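Local coordinates for hypothetical protein HI1011 (Haemophilus influenzae, PDB 1YZY), which catalyses the ATP-dependent phosphorylation of 3-oxo-tetronate to 3-oxo-tetronate 4-phosphate, at residues T109-A114 with Y193-A198; R120-G125 with A150-L155. All coordinates share one frame; numbering follows the deposited sequence.

Contact 1: T109-A114 with Y193-A198; sequences TVITPA and YAVVDA
Ile111 crosses Tyr193 at a slant, its terminal methyl CD1 3.7 Å from Tyr193 CB. The first torsion puts CG1 beside the backbone N and anti to the carbonyl carbon (chi1 -68°), and the extended second one (chi2 175°) then carries CD1 to the tyrosine, while the other branch, CG2, lies 4.3 Å from CG2 of Val195. The methyl CG2 of Thr109 comes to the edge of the tyrosine ring, near its plane, at 4.0 Å from CD2. Thr109, Ile111, Tyr193 and Val195 thus line one face of a parallel pair, and Val110 and Ala194 lie on the other. Farther along, Ala114 and Ala198 meet through their CB atoms.

The backbone ladder shows how a parallel pair is tied. Ile111 N donates to Ala194 O over 2.9 Å, and Ala194 N returns a weak bond to Thr109 O. A third, also weak, runs 3.5 Å from Val196 N to Ile111 O. Where the strands diverge, a water bridges Thr112 OG1 (2.7 Å) and Val196 O (2.9 Å).

The polar ends find partners elsewhere in the chain: Thr109 OG1 bonds Leu216 O, and Tyr193 OH bonds Asp98 OD1 and Gly162 N. Strand 193-196 is the middle of a three-stranded parallel sheet in the sugar-binding domain, flanked by 109-111 and 164-167, and Met156 of helix 152-159 packs on Ile111 and Tyr193.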
ATOM      1  N   THR A 109      -5.929  -4.495  23.501  1.00 17.69           N
ATOM      2  CA  THR A 109      -5.920  -4.677  22.050  1.00 17.38           C
ATOM      3  C   THR A 109      -5.058  -5.895  21.728  1.00 14.06           C
ATOM      4  O   THR A 109      -4.427  -6.450  22.625  1.00 19.00           O
ATOM      5  CB  THR A 109      -5.360  -3.410  21.316  1.00 17.19           C
ATOM      6  OG1 THR A 109      -5.582  -3.526  19.902  1.00 20.20           O
ATOM      7  CG2 THR A 109      -3.858  -3.241  21.564  1.00 18.89           C
ATOM      8  N   VAL A 110      -5.062  -6.326  20.466  1.00 15.73           N
ATOM      9  CA  VAL A 110      -4.261  -7.474  20.018  1.00 15.71           C
ATOM     10  C   VAL A 110      -3.080  -7.069  19.134  1.00 17.01           C
ATOM     11  O   VAL A 110      -3.075  -6.001  18.530  1.00 17.16           O
ATOM     12  CB  VAL A 110      -5.113  -8.515  19.242  1.00 15.13           C
ATOM     13  CG1 VAL A 110      -6.295  -8.945  20.082  1.00 12.70           C
ATOM     14  CG2 VAL A 110      -5.577  -7.948  17.902  1.00 19.34           C
ATOM     15  N   ILE A 111      -2.099  -7.955  19.044  1.00 17.54           N
ATOM     16  CA  ILE A 111      -0.904  -7.720  18.249  1.00 17.29           C
ATOM     17  C   ILE A 111      -0.683  -8.934  17.363  1.00 19.91           C
ATOM     18  O   ILE A 111      -0.603 -10.056  17.863  1.00 17.06           O
ATOM     19  CB  ILE A 111       0.324  -7.529  19.176  1.00 13.84           C
ATOM     20  CG1 ILE A 111       0.186  -6.224  19.959  1.00 16.64           C
ATOM     21  CG2 ILE A 111       1.630  -7.629  18.400  1.00  9.50           C
ATOM     22  CD1 ILE A 111       1.271  -6.025  20.965  1.00 21.99           C
ATOM     23  N   THR A 112      -0.601  -8.728  16.055  1.00 17.25           N
ATOM     24  CA  THR A 112      -0.365  -9.841  15.150  1.00 11.77           C
ATOM     25  C   THR A 112       0.121  -9.489  13.755  1.00 14.99           C
ATOM     26  O   THR A 112      -0.647  -9.037  12.915  1.00 14.90           O
ATOM     27  CB  THR A 112      -1.598 -10.787  15.035  1.00 13.35           C
ATOM     28  OG1 THR A 112      -1.338 -11.802  14.054  1.00 20.38           O
ATOM     29  CG2 THR A 112      -2.856 -10.019  14.649  1.00 15.70           C
ATOM     30  N   PRO A 113       1.438  -9.582  13.534  1.00 13.30           N
ATOM     31  CA  PRO A 113       2.042  -9.296  12.232  1.00 15.96           C
ATOM     32  C   PRO A 113       2.096 -10.525  11.325  1.00 20.52           C
ATOM     33  O   PRO A 113       2.951 -10.649  10.449  1.00 28.39           O
ATOM     34  CB  PRO A 113       3.507  -9.038  12.598  1.00  7.46           C
ATOM     35  CG  PRO A 113       3.707  -9.831  13.849  1.00 13.00           C
ATOM     36  CD  PRO A 113       2.458  -9.526  14.595  1.00  9.57           C
ATOM     37  N   ALA A 114       1.165 -11.446  11.544  1.00 20.17           N
ATOM     38  CA  ALA A 114       1.062 -12.755  10.911  1.00 17.83           C
ATOM     39  C   ALA A 114       0.159 -12.886   9.687  1.00 16.40           C
ATOM     40  O   ALA A 114      -0.896 -12.267   9.581  1.00 13.63           O
ATOM     41  CB  ALA A 114       0.794 -13.929  11.866  1.00 16.43           C
ATOM     42  N   TYR A 193      -2.037  -5.574  26.098  1.00 14.29           N
ATOM     43  CA  TYR A 193      -2.000  -6.090  24.725  1.00 17.88           C
ATOM     44  C   TYR A 193      -1.849  -7.607  24.763  1.00 22.48           C
ATOM     45  O   TYR A 193      -1.314  -8.170  25.727  1.00 19.99           O
ATOM     46  CB  TYR A 193      -0.821  -5.520  23.923  1.00 17.20           C
ATOM     47  CG  TYR A 193      -0.230  -4.252  24.482  1.00 22.57           C
ATOM     48  CD1 TYR A 193       0.921  -4.293  25.272  1.00  9.93           C
ATOM     49  CD2 TYR A 193      -0.839  -3.011  24.252  1.00 19.21           C
ATOM     50  CE1 TYR A 193       1.450  -3.138  25.824  1.00 15.63           C
ATOM     51  CE2 TYR A 193      -0.320  -1.848  24.798  1.00 18.57           C
ATOM     52  CZ  TYR A 193       0.822  -1.919  25.583  1.00 21.81           C
ATOM     53  OH  TYR A 193       1.331  -0.776  26.136  1.00 19.78           O
ATOM     54  N   ALA A 194      -2.240  -8.249  23.666  1.00 21.47           N
ATOM     55  CA  ALA A 194      -2.164  -9.693  23.556  1.00 18.13           C
ATOM     56  C   ALA A 194      -1.707 -10.168  22.196  1.00 16.05           C
ATOM     57  O   ALA A 194      -2.365  -9.900  21.194  1.00 10.14           O
ATOM     58  CB  ALA A 194      -3.521 -10.303  23.866  1.00 18.55           C
ATOM     59  N   VAL A 195      -0.567 -10.851  22.171  1.00 14.66           N
ATOM     60  CA  VAL A 195      -0.031 -11.447  20.952  1.00 19.30           C
ATOM     61  C   VAL A 195      -0.887 -12.709  20.743  1.00 21.10           C
ATOM     62  O   VAL A 195      -1.355 -13.318  21.711  1.00 16.20           O
ATOM     63  CB  VAL A 195       1.464 -11.857  21.127  1.00 24.40           C
ATOM     64  CG1 VAL A 195       1.978 -12.625  19.908  1.00 12.13           C
ATOM     65  CG2 VAL A 195       2.316 -10.627  21.357  1.00 26.87           C
ATOM     66  N   VAL A 196      -1.165 -13.051  19.492  1.00 20.00           N
ATOM     67  CA  VAL A 196      -1.967 -14.228  19.198  1.00 15.97           C
ATOM     68  C   VAL A 196      -1.244 -15.053  18.135  1.00 16.03           C
ATOM     69  O   VAL A 196      -0.807 -14.530  17.104  1.00 16.93           O
ATOM     70  CB  VAL A 196      -3.391 -13.856  18.716  1.00 15.84           C
ATOM     71  CG1 VAL A 196      -4.243 -15.110  18.542  1.00 12.58           C
ATOM     72  CG2 VAL A 196      -4.070 -12.920  19.703  1.00 16.48           C
ATOM     73  N   ASP A 197      -1.059 -16.333  18.436  1.00 15.38           N
ATOM     74  CA  ASP A 197      -0.391 -17.257  17.539  1.00 17.58           C
ATOM     75  C   ASP A 197      -1.148 -17.488  16.231  1.00 15.66           C
ATOM     76  O   ASP A 197      -2.355 -17.238  16.135  1.00 13.56           O
ATOM     77  CB  ASP A 197      -0.200 -18.604  18.242  1.00 16.90           C
ATOM     78  CG  ASP A 197       1.017 -18.636  19.143  1.00 11.53           C
ATOM     79  OD1 ASP A 197       1.708 -17.607  19.279  1.00 19.93           O
ATOM     80  OD2 ASP A 197       1.290 -19.714  19.707  1.00 20.73           O
ATOM     81  N   ALA A 198      -0.436 -18.016  15.241  1.00 17.00           N
ATOM     82  CA  ALA A 198      -1.020 -18.332  13.943  1.00 15.88           C
ATOM     83  C   ALA A 198       0.033 -18.978  13.070  1.00 19.32           C
ATOM     84  O   ALA A 198       0.910 -18.300  12.541  1.00 23.59           O
ATOM     85  CB  ALA A 198      -1.565 -17.077  13.269  1.00 10.19           C
TER
HETATM   86  O   HOH W   1      -2.356 -14.189  14.719  1.00 18.68           O

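Contact 2: R120-G125 with A150-L155; sequences RTIFNG and ANLMRL
Leu152 touches strand 120-123 with CD1, which lies 3.7 Å from Ile122 CD1, the two side chains crossing at about a right angle. The backbone of the same residue also binds the turn: Leu152 N donates to Gly125 O over 2.9 Å at a nearly straight 162°, and CB packs 3.3 Å from that oxygen. Met153, bent at both chi2 and chi3 (67°), folds its thioether over the glycine, with SD 3.8 Å from Gly125 CA and CE against Asn124 O. Gly125 has a positive phi (81°), a conformation glycine adopts readily.

Behind this first shell, the carboxylate of Asp197 accepts from the turn amides, consistent with its holding the turn in place. On the other segment, Asn151 is the N-cap: its OD1 accepts from Arg154 N at 3.0 Å, in the carbonyl plane. Its CB also lies against one face of the Arg154 guanidinium, which forms a salt bridge with Asp149.

The arrangement illustrates a capped helix start whose first-turn amide is satisfied by a glycine carbonyl, here in the type I' Asn-Gly turn of the two-residue β-hairpin formed by strands 120-123 and 126-129.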
ATOM      1  N   ARG A 120       4.667 -15.641   7.253  1.00 17.07           N
ATOM      2  CA  ARG A 120       4.781 -14.888   8.498  1.00 12.40           C
ATOM      3  C   ARG A 120       3.960 -15.625   9.542  1.00 19.44           C
ATOM      4  O   ARG A 120       2.736 -15.475   9.611  1.00 16.10           O
ATOM      5  CB  ARG A 120       4.265 -13.452   8.323  1.00 16.42           C
ATOM      6  CG  ARG A 120       5.109 -12.584   7.390  1.00 24.25           C
ATOM      7  CD  ARG A 120       6.509 -12.371   7.946  1.00 16.78           C
ATOM      8  NE  ARG A 120       7.341 -11.546   7.076  1.00 22.32           N
ATOM      9  CZ  ARG A 120       8.100 -12.016   6.089  1.00 25.71           C
ATOM     10  NH1 ARG A 120       8.139 -13.315   5.827  1.00 26.98           N
ATOM     11  NH2 ARG A 120       8.837 -11.182   5.372  1.00 32.43           N
ATOM     12  N   THR A 121       4.634 -16.446  10.337  1.00 13.63           N
ATOM     13  CA  THR A 121       3.970 -17.235  11.369  1.00 13.10           C
ATOM     14  C   THR A 121       4.391 -16.891  12.795  1.00 16.78           C
ATOM     15  O   THR A 121       5.512 -16.443  13.040  1.00 16.11           O
ATOM     16  CB  THR A 121       4.179 -18.734  11.114  1.00 12.03           C
ATOM     17  OG1 THR A 121       5.568 -19.002  10.894  1.00 11.28           O
ATOM     18  CG2 THR A 121       3.401 -19.175   9.880  1.00 10.11           C
ATOM     19  N   ILE A 122       3.465 -17.066  13.731  1.00 14.67           N
ATOM     20  CA  ILE A 122       3.718 -16.780  15.142  1.00 18.02           C
ATOM     21  C   ILE A 122       3.431 -18.002  16.011  1.00 17.21           C
ATOM     22  O   ILE A 122       2.272 -18.398  16.147  1.00 21.07           O
ATOM     23  CB  ILE A 122       2.786 -15.650  15.671  1.00 12.00           C
ATOM     24  CG1 ILE A 122       2.992 -14.338  14.911  1.00 10.82           C
ATOM     25  CG2 ILE A 122       2.984 -15.438  17.172  1.00 10.68           C
ATOM     26  CD1 ILE A 122       1.951 -13.300  15.279  1.00 16.78           C
ATOM     27  N   PHE A 123       4.466 -18.624  16.567  1.00 19.94           N
ATOM     28  CA  PHE A 123       4.239 -19.756  17.463  1.00 20.68           C
ATOM     29  C   PHE A 123       4.861 -19.480  18.831  1.00 21.04           C
ATOM     30  O   PHE A 123       6.069 -19.254  18.947  1.00 21.07           O
ATOM     31  CB  PHE A 123       4.758 -21.082  16.899  1.00 19.53           C
ATOM     32  CG  PHE A 123       4.413 -22.276  17.765  1.00 18.83           C
ATOM     33  CD1 PHE A 123       3.083 -22.663  17.939  1.00 16.52           C
ATOM     34  CD2 PHE A 123       5.408 -22.970  18.454  1.00 15.97           C
ATOM     35  CE1 PHE A 123       2.745 -23.723  18.793  1.00 14.81           C
ATOM     36  CE2 PHE A 123       5.080 -24.026  19.306  1.00 21.45           C
ATOM     37  CZ  PHE A 123       3.746 -24.401  19.477  1.00 19.38           C
ATOM     38  N   ASN A 124       4.025 -19.561  19.863  1.00 17.31           N
ATOM     39  CA  ASN A 124       4.428 -19.302  21.245  1.00 18.52           C
ATOM     40  C   ASN A 124       4.835 -17.838  21.363  1.00 16.61           C
ATOM     41  O   ASN A 124       5.648 -17.464  22.213  1.00 16.89           O
ATOM     42  CB  ASN A 124       5.578 -20.224  21.689  1.00 16.25           C
ATOM     43  CG  ASN A 124       5.103 -21.413  22.523  1.00 21.02           C
ATOM     44  OD1 ASN A 124       4.083 -21.348  23.216  1.00 16.64           O
ATOM     45  ND2 ASN A 124       5.851 -22.503  22.460  1.00 14.24           N
ATOM     46  N   GLY A 125       4.227 -17.004  20.522  1.00 18.01           N
ATOM     47  CA  GLY A 125       4.532 -15.588  20.538  1.00 15.28           C
ATOM     48  C   GLY A 125       5.799 -15.240  19.788  1.00 16.98           C
ATOM     49  O   GLY A 125       6.153 -14.069  19.713  1.00 18.86           O
ATOM     50  N   ALA A 150      13.094 -12.713  18.627  1.00 22.06           N
ATOM     51  CA  ALA A 150      11.938 -13.195  17.881  1.00 20.87           C
ATOM     52  C   ALA A 150      10.659 -13.224  18.714  1.00 19.95           C
ATOM     53  O   ALA A 150       9.573 -13.407  18.175  1.00 21.48           O
ATOM     54  CB  ALA A 150      12.230 -14.575  17.307  1.00 20.55           C
ATOM     55  N   ASN A 151      10.791 -13.015  20.021  1.00 19.64           N
ATOM     56  CA  ASN A 151       9.659 -13.031  20.952  1.00 18.80           C
ATOM     57  C   ASN A 151       8.913 -11.689  20.957  1.00 21.69           C
ATOM     58  O   ASN A 151       9.419 -10.683  21.463  1.00 17.28           O
ATOM     59  CB  ASN A 151      10.167 -13.380  22.363  1.00 11.76           C
ATOM     60  CG  ASN A 151       9.050 -13.660  23.350  1.00 19.68           C
ATOM     61  OD1 ASN A 151       8.466 -12.756  23.926  1.00 20.12           O
ATOM     62  ND2 ASN A 151       8.782 -14.930  23.582  1.00 30.83           N
ATOM     63  N   LEU A 152       7.692 -11.705  20.427  1.00 17.26           N
ATOM     64  CA  LEU A 152       6.854 -10.518  20.319  1.00 15.20           C
ATOM     65  C   LEU A 152       6.448  -9.840  21.613  1.00 18.65           C
ATOM     66  O   LEU A 152       6.303  -8.615  21.645  1.00 18.71           O
ATOM     67  CB  LEU A 152       5.614 -10.811  19.458  1.00 10.72           C
ATOM     68  CG  LEU A 152       5.898 -11.092  17.978  1.00 14.42           C
ATOM     69  CD1 LEU A 152       4.700 -11.756  17.299  1.00  8.81           C
ATOM     70  CD2 LEU A 152       6.260  -9.786  17.281  1.00 11.61           C
ATOM     71  N   MET A 153       6.158 -10.624  22.649  1.00 19.74           N
ATOM     72  CA  MET A 153       5.781 -10.046  23.937  1.00 23.10           C
ATOM     73  C   MET A 153       6.968  -9.253  24.492  1.00 19.67           C
ATOM     74  O   MET A 153       6.781  -8.238  25.152  1.00 19.00           O
ATOM     75  CB  MET A 153       5.373 -11.122  24.948  1.00 19.10           C
ATOM     76  CG  MET A 153       4.076 -11.848  24.643  1.00 23.26           C
ATOM     77  SD  MET A 153       4.247 -13.044  23.325  1.00 21.67           S
ATOM     78  CE  MET A 153       5.312 -14.250  24.073  1.00 21.40           C
ATOM     79  N   ARG A 154       8.179  -9.750  24.247  1.00 19.52           N
ATOM     80  CA  ARG A 154       9.400  -9.092  24.709  1.00 25.32           C
ATOM     81  C   ARG A 154       9.686  -7.837  23.891  1.00 25.64           C
ATOM     82  O   ARG A 154      10.134  -6.822  24.436  1.00 25.16           O
ATOM     83  CB  ARG A 154      10.609 -10.044  24.659  1.00 21.01           C
ATOM     84  CG  ARG A 154      10.616 -11.106  25.766  1.00 19.94           C
ATOM     85  CD  ARG A 154      12.001 -11.681  26.016  1.00 18.96           C
ATOM     86  NE  ARG A 154      12.603 -12.330  24.845  1.00 15.68           N
ATOM     87  CZ  ARG A 154      12.734 -13.646  24.689  1.00 14.09           C
ATOM     88  NH1 ARG A 154      12.292 -14.493  25.615  1.00 10.87           N
ATOM     89  NH2 ARG A 154      13.362 -14.119  23.628  1.00 13.46           N
ATOM     90  N   LEU A 155       9.462  -7.930  22.582  1.00 18.99           N
ATOM     91  CA  LEU A 155       9.669  -6.805  21.678  1.00 17.56           C
ATOM     92  C   LEU A 155       8.707  -5.679  22.018  1.00 15.99           C
ATOM     93  O   LEU A 155       9.101  -4.514  22.076  1.00 18.94           O
ATOM     94  CB  LEU A 155       9.449  -7.230  20.227  1.00  9.45           C
ATOM     95  CG  LEU A 155      10.494  -8.150  19.628  1.00 14.32           C
ATOM     96  CD1 LEU A 155      10.016  -8.626  18.274  1.00 14.92           C
ATOM     97  CD2 LEU A 155      11.841  -7.434  19.538  1.00 12.79           C
TER

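How the contacts relate
Contacts 1 and 2 adjoin within the sugar-binding N-terminal domain, their centres about 9 Å apart. Strand 120-123 is the next strand after 109-111, and 150-155 also precedes 193-198, so both segments of contact 2 lie between those of contact 1. Asp197 joins them: OD2 lies 2.7 Å from Asn124 N and OD1 2.9 Å from Gly125 N, both probable hydrogen bonds. Packing adds to this, with Ala114 CB 3.4 Å from Arg120 O, and Val195 is touched by Ile122, Leu152 and Met153. Together they join the three-stranded parallel sheet to the hairpin and helix 152-159. Both contacts lie away from the ATP-binding residues inferred by similarity.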